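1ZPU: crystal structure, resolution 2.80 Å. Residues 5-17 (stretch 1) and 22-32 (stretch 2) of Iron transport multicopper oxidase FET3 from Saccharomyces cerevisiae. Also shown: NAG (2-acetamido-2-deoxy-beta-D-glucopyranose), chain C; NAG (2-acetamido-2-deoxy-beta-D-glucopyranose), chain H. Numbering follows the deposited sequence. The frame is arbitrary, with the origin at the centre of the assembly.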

# COMPACT_ATOMS: atom_id res chain seq x y z
N PHE A 5 -20.84 -0.41 9.68
CA PHE A 5 -20.23 0.78 10.27
C PHE A 5 -20.79 2.05 9.65
O PHE A 5 -21.04 2.11 8.45
CB PHE A 5 -18.72 0.77 10.04
CG PHE A 5 -18.01 -0.35 10.72
CD1 PHE A 5 -17.81 -1.56 10.06
CD2 PHE A 5 -17.54 -0.22 12.02
CE1 PHE A 5 -17.16 -2.63 10.70
CE2 PHE A 5 -16.89 -1.27 12.66
CZ PHE A 5 -16.70 -2.48 12.01
N ASN A 6 -20.98 3.06 10.47
CA ASN A 6 -21.29 4.37 9.96
C ASN A 6 -20.21 5.38 10.32
O ASN A 6 -20.14 5.85 11.46
CB ASN A 6 -22.66 4.86 10.39
CG ASN A 6 -22.93 6.27 9.93
OD1 ASN A 6 -22.49 6.68 8.84
ND2 ASN A 6 -23.58 7.04 10.77
N TRP A 7 -19.36 5.70 9.35
CA TRP A 7 -18.22 6.59 9.57
C TRP A 7 -18.28 7.87 8.76
O TRP A 7 -18.51 7.84 7.55
CB TRP A 7 -16.92 5.91 9.22
CG TRP A 7 -16.60 4.72 10.01
CD1 TRP A 7 -17.09 4.39 11.23
CD2 TRP A 7 -15.67 3.71 9.66
NE1 TRP A 7 -16.54 3.21 11.65
CE2 TRP A 7 -15.66 2.78 10.70
CE3 TRP A 7 -14.83 3.51 8.55
CZ2 TRP A 7 -14.85 1.64 10.67
CZ3 TRP A 7 -14.02 2.37 8.52
CH2 TRP A 7 -14.03 1.46 9.58
N THR A 8 -18.02 8.98 9.44
CA THR A 8 -18.00 10.30 8.82
C THR A 8 -16.64 10.97 9.01
O THR A 8 -16.15 11.11 10.15
CB THR A 8 -19.09 11.21 9.40
OG1 THR A 8 -20.36 10.59 9.21
CG2 THR A 8 -19.06 12.56 8.74
N THR A 9 -16.03 11.37 7.90
CA THR A 9 -14.76 12.08 7.90
C THR A 9 -14.93 13.47 8.47
O THR A 9 -15.99 14.10 8.34
CB THR A 9 -14.16 12.24 6.50
OG1 THR A 9 -15.11 12.91 5.66
CG2 THR A 9 -13.80 10.90 5.89
N GLY A 10 -13.87 13.96 9.10
CA GLY A 10 -13.85 15.31 9.65
C GLY A 10 -12.45 15.75 9.98
O GLY A 10 -11.50 14.99 9.86
N TRP A 11 -12.32 17.00 10.41
CA TRP A 11 -11.04 17.56 10.83
C TRP A 11 -11.09 17.99 12.29
O TRP A 11 -12.04 18.65 12.71
CB TRP A 11 -10.66 18.76 9.97
CG TRP A 11 -10.26 18.43 8.57
CD1 TRP A 11 -11.03 18.53 7.45
CD2 TRP A 11 -8.98 17.93 8.14
NE1 TRP A 11 -10.32 18.14 6.35
CE2 TRP A 11 -9.06 17.76 6.73
CE3 TRP A 11 -7.78 17.61 8.80
CZ2 TRP A 11 -7.98 17.27 5.97
CZ3 TRP A 11 -6.71 17.13 8.04
CH2 TRP A 11 -6.82 16.97 6.63
N ASP A 12 -10.08 17.61 13.05
CA ASP A 12 -9.92 18.07 14.42
C ASP A 12 -8.45 18.15 14.77
O ASP A 12 -7.64 17.44 14.17
CB ASP A 12 -10.63 17.12 15.39
CG ASP A 12 -12.09 17.49 15.58
OD1 ASP A 12 -12.36 18.34 16.46
OD2 ASP A 12 -12.96 16.94 14.83
N TYR A 13 -8.13 19.00 15.74
CA TYR A 13 -6.77 19.10 16.24
C TYR A 13 -6.38 17.93 17.14
O TYR A 13 -7.14 17.56 18.03
CB TYR A 13 -6.56 20.44 16.96
CG TYR A 13 -6.38 21.57 15.99
CD1 TYR A 13 -7.48 22.32 15.53
CD2 TYR A 13 -5.12 21.88 15.48
CE1 TYR A 13 -7.31 23.35 14.60
CE2 TYR A 13 -4.95 22.91 14.55
CZ TYR A 13 -6.04 23.64 14.12
OH TYR A 13 -5.85 24.66 13.19
N ARG A 14 -5.24 17.31 16.86
CA ARG A 14 -4.59 16.40 17.80
C ARG A 14 -3.10 16.70 17.84
O ARG A 14 -2.54 17.27 16.89
CB ARG A 14 -4.74 14.93 17.39
CG ARG A 14 -6.11 14.31 17.48
CD ARG A 14 -6.75 14.39 18.85
NE ARG A 14 -8.14 14.75 18.61
CZ ARG A 14 -9.18 13.93 18.71
NH1 ARG A 14 -9.01 12.66 19.12
NH2 ARG A 14 -10.40 14.39 18.44
N ASN A 15 -2.46 16.33 18.94
CA ASN A 15 -1.02 16.39 18.99
C ASN A 15 -0.50 14.97 19.02
O ASN A 15 -0.23 14.42 20.08
CB ASN A 15 -0.54 17.20 20.19
CG ASN A 15 0.95 17.46 20.15
OD1 ASN A 15 1.70 16.67 19.56
ND2 ASN A 15 1.40 18.55 20.77
N VAL A 16 -0.39 14.37 17.84
CA VAL A 16 -0.04 12.96 17.69
C VAL A 16 1.41 12.72 18.10
O VAL A 16 1.74 11.81 18.86
CB VAL A 16 -0.19 12.56 16.22
CG1 VAL A 16 0.23 11.10 16.01
CG2 VAL A 16 -1.61 12.82 15.77
N ASP A 17 2.25 13.57 17.55
CA ASP A 17 3.68 13.62 17.75
C ASP A 17 4.10 13.70 19.20
O ASP A 17 5.02 13.00 19.65
CB ASP A 17 4.18 14.91 17.07
CG ASP A 17 5.33 14.65 16.24
OD1 ASP A 17 5.65 13.44 16.20
OD2 ASP A 17 5.92 15.57 15.63
N ARG A 22 -2.27 19.95 15.64
CA ARG A 22 -2.29 19.94 14.21
C ARG A 22 -3.59 19.24 13.79
O ARG A 22 -4.00 18.27 14.44
CB ARG A 22 -1.06 19.15 13.79
CG ARG A 22 -0.90 18.91 12.35
CD ARG A 22 -0.59 17.48 12.12
NE ARG A 22 -1.54 16.95 11.15
CZ ARG A 22 -1.21 16.38 10.01
NH1 ARG A 22 0.07 16.19 9.70
NH2 ARG A 22 -2.16 15.95 9.20
N PRO A 23 -4.27 19.73 12.75
CA PRO A 23 -5.50 19.06 12.33
C PRO A 23 -5.23 17.67 11.76
O PRO A 23 -4.32 17.50 10.96
CB PRO A 23 -6.09 19.98 11.25
CG PRO A 23 -5.37 21.25 11.37
CD PRO A 23 -4.00 20.92 11.93
N VAL A 24 -6.02 16.70 12.18
CA VAL A 24 -5.96 15.35 11.64
C VAL A 24 -7.35 14.94 11.17
O VAL A 24 -8.35 15.56 11.57
CB VAL A 24 -5.39 14.35 12.69
CG1 VAL A 24 -3.98 14.72 13.09
CG2 VAL A 24 -6.26 14.29 13.93
N ILE A 25 -7.42 13.91 10.31
CA ILE A 25 -8.72 13.42 9.81
C ILE A 25 -9.40 12.46 10.81
O ILE A 25 -8.89 11.37 11.09
CB ILE A 25 -8.64 12.76 8.42
CG1 ILE A 25 -7.75 13.58 7.48
CG2 ILE A 25 -10.04 12.66 7.81
CD1 ILE A 25 -7.73 13.10 6.04
N THR A 26 -10.55 12.88 11.32
CA THR A 26 -11.25 12.11 12.33
C THR A 26 -12.32 11.19 11.74
O THR A 26 -12.78 11.40 10.63
CB THR A 26 -11.87 13.05 13.35
OG1 THR A 26 -12.62 14.06 12.68
CG2 THR A 26 -10.77 13.71 14.17
N CYS A 27 -12.69 10.17 12.50
CA CYS A 27 -13.81 9.31 12.19
C CYS A 27 -14.90 9.54 13.24
O CYS A 27 -14.70 9.22 14.41
CB CYS A 27 -13.35 7.86 12.22
SG CYS A 27 -14.69 6.66 12.08
N ASN A 28 -16.03 10.11 12.83
CA ASN A 28 -17.11 10.50 13.76
C ASN A 28 -16.61 11.34 14.93
O ASN A 28 -17.03 11.16 16.07
CB ASN A 28 -17.86 9.28 14.29
CG ASN A 28 -18.49 8.45 13.19
OD1 ASN A 28 -18.68 8.90 12.06
ND2 ASN A 28 -18.83 7.21 13.53
N GLY A 29 -15.69 12.26 14.65
CA GLY A 29 -15.07 13.07 15.68
C GLY A 29 -13.96 12.41 16.48
O GLY A 29 -13.38 13.05 17.35
N GLN A 30 -13.64 11.15 16.19
CA GLN A 30 -12.66 10.41 16.99
C GLN A 30 -11.35 10.17 16.26
O GLN A 30 -11.32 10.03 15.03
CB GLN A 30 -13.23 9.07 17.47
CG GLN A 30 -14.65 9.17 17.95
CD GLN A 30 -14.80 10.14 19.10
OE1 GLN A 30 -15.63 11.06 19.05
NE2 GLN A 30 -13.99 9.96 20.14
N PHE A 31 -10.26 10.11 17.02
CA PHE A 31 -8.96 9.77 16.48
C PHE A 31 -8.23 8.97 17.51
O PHE A 31 -8.25 9.34 18.68
CB PHE A 31 -8.17 11.04 16.18
CG PHE A 31 -6.95 10.79 15.34
CD1 PHE A 31 -7.04 10.77 13.95
CD2 PHE A 31 -5.72 10.55 15.94
CE1 PHE A 31 -5.95 10.53 13.17
CE2 PHE A 31 -4.61 10.30 15.18
CZ PHE A 31 -4.72 10.29 13.78
N PRO A 32 -7.53 7.90 17.09
CA PRO A 32 -7.36 7.42 15.71
C PRO A 32 -8.58 6.71 15.15
O PRO A 32 -9.50 6.42 15.90
CB PRO A 32 -6.18 6.44 15.82
CG PRO A 32 -6.16 6.02 17.23
CD PRO A 32 -6.78 7.09 18.07
C1 NAG C . -24.93 7.34 10.36
C2 NAG C . -26.07 7.13 9.35
C3 NAG C . -26.95 8.38 9.07
C4 NAG C . -27.03 9.37 10.23
C5 NAG C . -25.65 9.46 10.89
C6 NAG C . -25.55 10.49 12.01
C7 NAG C . -26.23 5.88 7.24
C8 NAG C . -26.08 6.24 5.78
N2 NAG C . -25.53 6.62 8.10
O3 NAG C . -28.26 7.97 8.71
O4 NAG C . -27.42 10.65 9.78
O5 NAG C . -25.41 8.17 11.39
O6 NAG C . -24.24 11.02 12.01
O7 NAG C . -26.97 4.95 7.58
C1 NAG H . 8.40 11.18 23.75
C2 NAG H . 7.34 12.28 23.76
C3 NAG H . 7.78 13.55 23.05
C4 NAG H . 9.16 14.02 23.47
C5 NAG H . 10.08 12.81 23.38
C6 NAG H . 11.48 13.08 23.88
C7 NAG H . 4.93 11.76 23.33
C8 NAG H . 4.51 11.57 24.76
N2 NAG H . 6.22 11.80 23.01
O3 NAG H . 6.87 14.61 23.27
O4 NAG H . 9.56 15.07 22.60
O5 NAG H . 9.57 11.80 24.23
O6 NAG H . 11.35 13.25 25.28
O7 NAG H . 4.09 11.84 22.43

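What forms the apolar centre of the contact? Trp11, Tyr13, Pro23 and Ile25 share one face of the antiparallel pair, and two aromatic rings are covered there. Ile25 CG1 lies over the six-membered ring of Trp11, 3.6 Å from Trp11 CH2, and Pro23 CG sits over the Tyr13 ring; both are CH-pi contacts. Further along, Cys27 SG rests 3.4 Å from Trp7 CD1, over the face of the indole.

How is the backbone between them held? Pairs alternate: Gly10 with Thr26, Asp12 with Val24 and Arg14 with Arg22 are hydrogen-bonded, while Thr9–Cys27, Trp11–Ile25 and Tyr13–Pro23 are not. Pro23, which has no amide hydrogen, falls in one of the latter positions. Val24 N donates to Asp12 O at 2.7 Å, and Thr26 N to Gly10 O at 2.7 Å; the return bond from Gly10 N is weak.

What closes the polar edge? Just past the strand, Asn28 uses both ends of its amide: ND2 donates to Asn6 O (2.8 Å), and OD1 accepts from Thr8 N (2.7 Å). Its own backbone N donates to Thr8 O at 2.9 Å. On the face carrying Val24 and Thr26, the Arg14 guanidinium lies against Phe31 CB, and Arg14 NH2 makes a weak hydrogen bond to Gly29 O at 3.4 Å.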